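Local coordinates for mnemiopsin 1 (Mnemiopsis leidyi, PDB 5VP3), which probably emits blue light when calcium binds its EF-hand sites, as a calcium-regulated photoprotein of a bioluminescent comb jelly, at residues E55-P60 with A80-F85. Numbering follows the deposited sequence. Where two conformers were deposited one is given.
With CD (cadmium ion), chain B.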
loop_
_atom_site.group_PDB
_atom_site.type_symbol
_atom_site.label_atom_id
_atom_site.label_comp_id
_atom_site.label_asym_id
_atom_site.label_seq_id
_atom_site.Cartn_x
_atom_site.Cartn_y
_atom_site.Cartn_z
ATOM N N GLU A 55 -0.485 -12.288 7.618
ATOM C CA GLU A 55 0.830 -11.688 7.717
ATOM C C GLU A 55 0.769 -10.200 7.397
ATOM O O GLU A 55 1.373 -9.384 8.099
ATOM C CB GLU A 55 1.773 -12.445 6.785
ATOM C CG GLU A 55 1.965 -13.897 7.179
ATOM C CD GLU A 55 2.788 -14.652 6.145
ATOM O OE1 GLU A 55 2.502 -14.457 4.946
ATOM O OE2 GLU A 55 3.722 -15.402 6.519
ATOM N N ILE A 56 0.004 -9.831 6.364
ATOM C CA ILE A 56 -0.166 -8.425 5.978
ATOM C C ILE A 56 -0.721 -7.591 7.136
ATOM O O ILE A 56 -0.293 -6.454 7.356
ATOM C CB ILE A 56 -1.101 -8.342 4.751
ATOM C CG1 ILE A 56 -0.454 -8.903 3.476
ATOM C CG2 ILE A 56 -1.592 -6.938 4.539
ATOM C CD1 ILE A 56 0.917 -8.329 3.209
ATOM N N MET A 57 -1.692 -8.135 7.869
ATOM C CA MET A 57 -2.392 -7.376 8.899
ATOM C C MET A 57 -1.579 -7.177 10.173
ATOM O O MET A 57 -1.989 -6.391 11.036
ATOM C CB MET A 57 -3.716 -8.072 9.217
ATOM C CG MET A 57 -4.647 -8.089 8.022
ATOM S SD MET A 57 -4.979 -6.446 7.332
ATOM C CE MET A 57 -5.394 -5.580 8.840
ATOM N N TYR A 58 -0.430 -7.837 10.301
ATOM C CA TYR A 58 0.451 -7.596 11.437
ATOM C C TYR A 58 0.906 -6.135 11.485
ATOM O O TYR A 58 1.114 -5.567 12.569
ATOM C CB TYR A 58 1.628 -8.575 11.348
ATOM C CG TYR A 58 2.816 -8.315 12.233
ATOM C CD1 TYR A 58 2.903 -8.872 13.490
ATOM C CD2 TYR A 58 3.878 -7.569 11.786
ATOM C CE1 TYR A 58 4.007 -8.655 14.294
ATOM C CE2 TYR A 58 4.993 -7.359 12.579
ATOM C CZ TYR A 58 5.043 -7.903 13.826
ATOM O OH TYR A 58 6.135 -7.692 14.617
ATOM N N TRP A 59 1.006 -5.494 10.349
ATOM C CA TRP A 59 1.629 -4.179 10.319
ATOM C C TRP A 59 0.660 -3.082 10.744
ATOM O O TRP A 59 1.009 -2.268 11.620
ATOM C CB TRP A 59 2.209 -3.944 8.925
ATOM C CG TRP A 59 3.267 -4.975 8.665
ATOM C CD1 TRP A 59 3.124 -6.098 7.922
ATOM C CD2 TRP A 59 4.598 -5.022 9.213
ATOM N NE1 TRP A 59 4.280 -6.842 7.955
ATOM C CE2 TRP A 59 5.197 -6.209 8.745
ATOM C CE3 TRP A 59 5.333 -4.189 10.062
ATOM C CZ2 TRP A 59 6.499 -6.566 9.057
ATOM C CZ3 TRP A 59 6.622 -4.554 10.388
ATOM C CH2 TRP A 59 7.196 -5.738 9.871
ATOM N N PRO A 60 -0.549 -3.017 10.173
ATOM C CA PRO A 60 -1.530 -2.054 10.693
ATOM C C PRO A 60 -1.875 -2.327 12.123
ATOM O O PRO A 60 -2.128 -1.391 12.882
ATOM C CB PRO A 60 -2.749 -2.242 9.787
ATOM C CG PRO A 60 -2.536 -3.581 9.092
ATOM C CD PRO A 60 -1.061 -3.711 8.973
ATOM N N ALA A 80 -9.478 -0.882 4.786
ATOM C CA ALA A 80 -8.700 -0.366 3.658
ATOM C C ALA A 80 -7.516 -1.262 3.337
ATOM O O ALA A 80 -7.221 -1.519 2.167
ATOM C CB ALA A 80 -8.211 1.036 3.972
ATOM N N VAL A 81 -6.819 -1.743 4.376
ATOM C CA VAL A 81 -5.691 -2.627 4.162
ATOM C C VAL A 81 -6.162 -3.916 3.523
ATOM O O VAL A 81 -5.530 -4.427 2.603
ATOM C CB VAL A 81 -4.940 -2.895 5.484
ATOM C CG1 VAL A 81 -3.858 -3.895 5.276
ATOM C CG2 VAL A 81 -4.312 -1.635 5.990
ATOM N N HIS A 82 -7.289 -4.447 3.971
ATOM C CA HIS A 82 -7.794 -5.679 3.373
ATOM C C HIS A 82 -8.100 -5.471 1.899
ATOM O O HIS A 82 -7.782 -6.316 1.055
ATOM C CB HIS A 82 -9.069 -6.132 4.064
ATOM C CG HIS A 82 -8.850 -7.006 5.228
ATOM N ND1 HIS A 82 -8.435 -6.526 6.448
ATOM C CD2 HIS A 82 -9.022 -8.337 5.375
ATOM C CE1 HIS A 82 -8.367 -7.531 7.306
ATOM N NE2 HIS A 82 -8.720 -8.637 6.678
ATOM N N THR A 83 -8.781 -4.379 1.578
ATOM C CA THR A 83 -9.157 -4.139 0.193
ATOM C C THR A 83 -7.917 -3.946 -0.654
ATOM O O THR A 83 -7.803 -4.503 -1.755
ATOM C CB THR A 83 -10.049 -2.902 0.103
ATOM O OG1 THR A 83 -11.243 -3.097 0.860
ATOM C CG2 THR A 83 -10.407 -2.601 -1.346
ATOM N N PHE A 84 -6.981 -3.141 -0.153
ATOM C CA PHE A 84 -5.755 -2.861 -0.882
ATOM C C PHE A 84 -5.014 -4.147 -1.204
ATOM O O PHE A 84 -4.650 -4.388 -2.362
ATOM C CB PHE A 84 -4.868 -1.913 -0.071
ATOM C CG PHE A 84 -3.675 -1.385 -0.838
ATOM C CD1 PHE A 84 -3.833 -0.420 -1.805
ATOM C CD2 PHE A 84 -2.404 -1.837 -0.550
ATOM C CE1 PHE A 84 -2.744 0.084 -2.475
ATOM C CE2 PHE A 84 -1.296 -1.346 -1.211
ATOM C CZ PHE A 84 -1.453 -0.390 -2.181
ATOM N N PHE A 85 -4.808 -5.011 -0.214
ATOM C CA PHE A 85 -3.970 -6.170 -0.505
ATOM C C PHE A 85 -4.728 -7.243 -1.274
ATOM O O PHE A 85 -4.139 -7.926 -2.113
ATOM C CB PHE A 85 -3.308 -6.686 0.785
ATOM C CG PHE A 85 -2.104 -5.873 1.155
ATOM C CD1 PHE A 85 -0.881 -6.155 0.579
ATOM C CD2 PHE A 85 -2.222 -4.767 1.972
ATOM C CE1 PHE A 85 0.230 -5.390 0.858
ATOM C CE2 PHE A 85 -1.109 -3.992 2.273
ATOM C CZ PHE A 85 0.122 -4.306 1.690
HETATM CD CD CD B . 4.212 -16.599 4.533
HETATM O O HOH W 1 2.156 -17.938 4.746
#
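The CG2 methyl of Ile56 sits over one face of the Phe85 ring, displaced from its centre toward the rim, and the two side chains cross at a slant. CG2 lies 3.7 Å from the centroid of that ring and 23° off the normal, which meets the geometry of a CH-pi contact, and Ile56 CD1 extends the cover to Phe85 CE1 at 3.8 Å. With CG2 anti to the backbone N of Ile56 (chi1 -69° for CG1), this methyl leads toward helix 71-87, while CG1 and CD1 follow the ring along its CD1 side. The same CG2 touches Val81 CG1 at 3.9 Å, so one methyl fills the angle between ring and valine. Met57 curls beyond CG and runs antiparallel alongside Val81; in the conformer described, one of two modelled and so less certain, SD comes to 3.5 Å from Val81 CG1. In that conformer the sulfur also meets the His82 imidazole obliquely, 4.0 Å from its centroid and 41° off the normal, while His82 ND1 is hydrogen-bonded to Arg78 O, a bond that would help to fix the ring. Pro60 CG closes the row on Val81 CG1 at 4.1 Å, and Pro60 also touches Tyr131 of helix 123-135. An alanine in place of Phe85 would probably leave the CG2 and CD1 methyls of Ile56 facing a gap. The chemistry is divided along helix 53-66: Glu55 turns from this apolar seam to bind cadmium through both carboxylate oxygens, completing an EF-hand site with carboxylates of Asp44, Asp46 and Asp48, the backbone O of Lys50 and a water, so metal site and hydrophobic core meet within two consecutive residues.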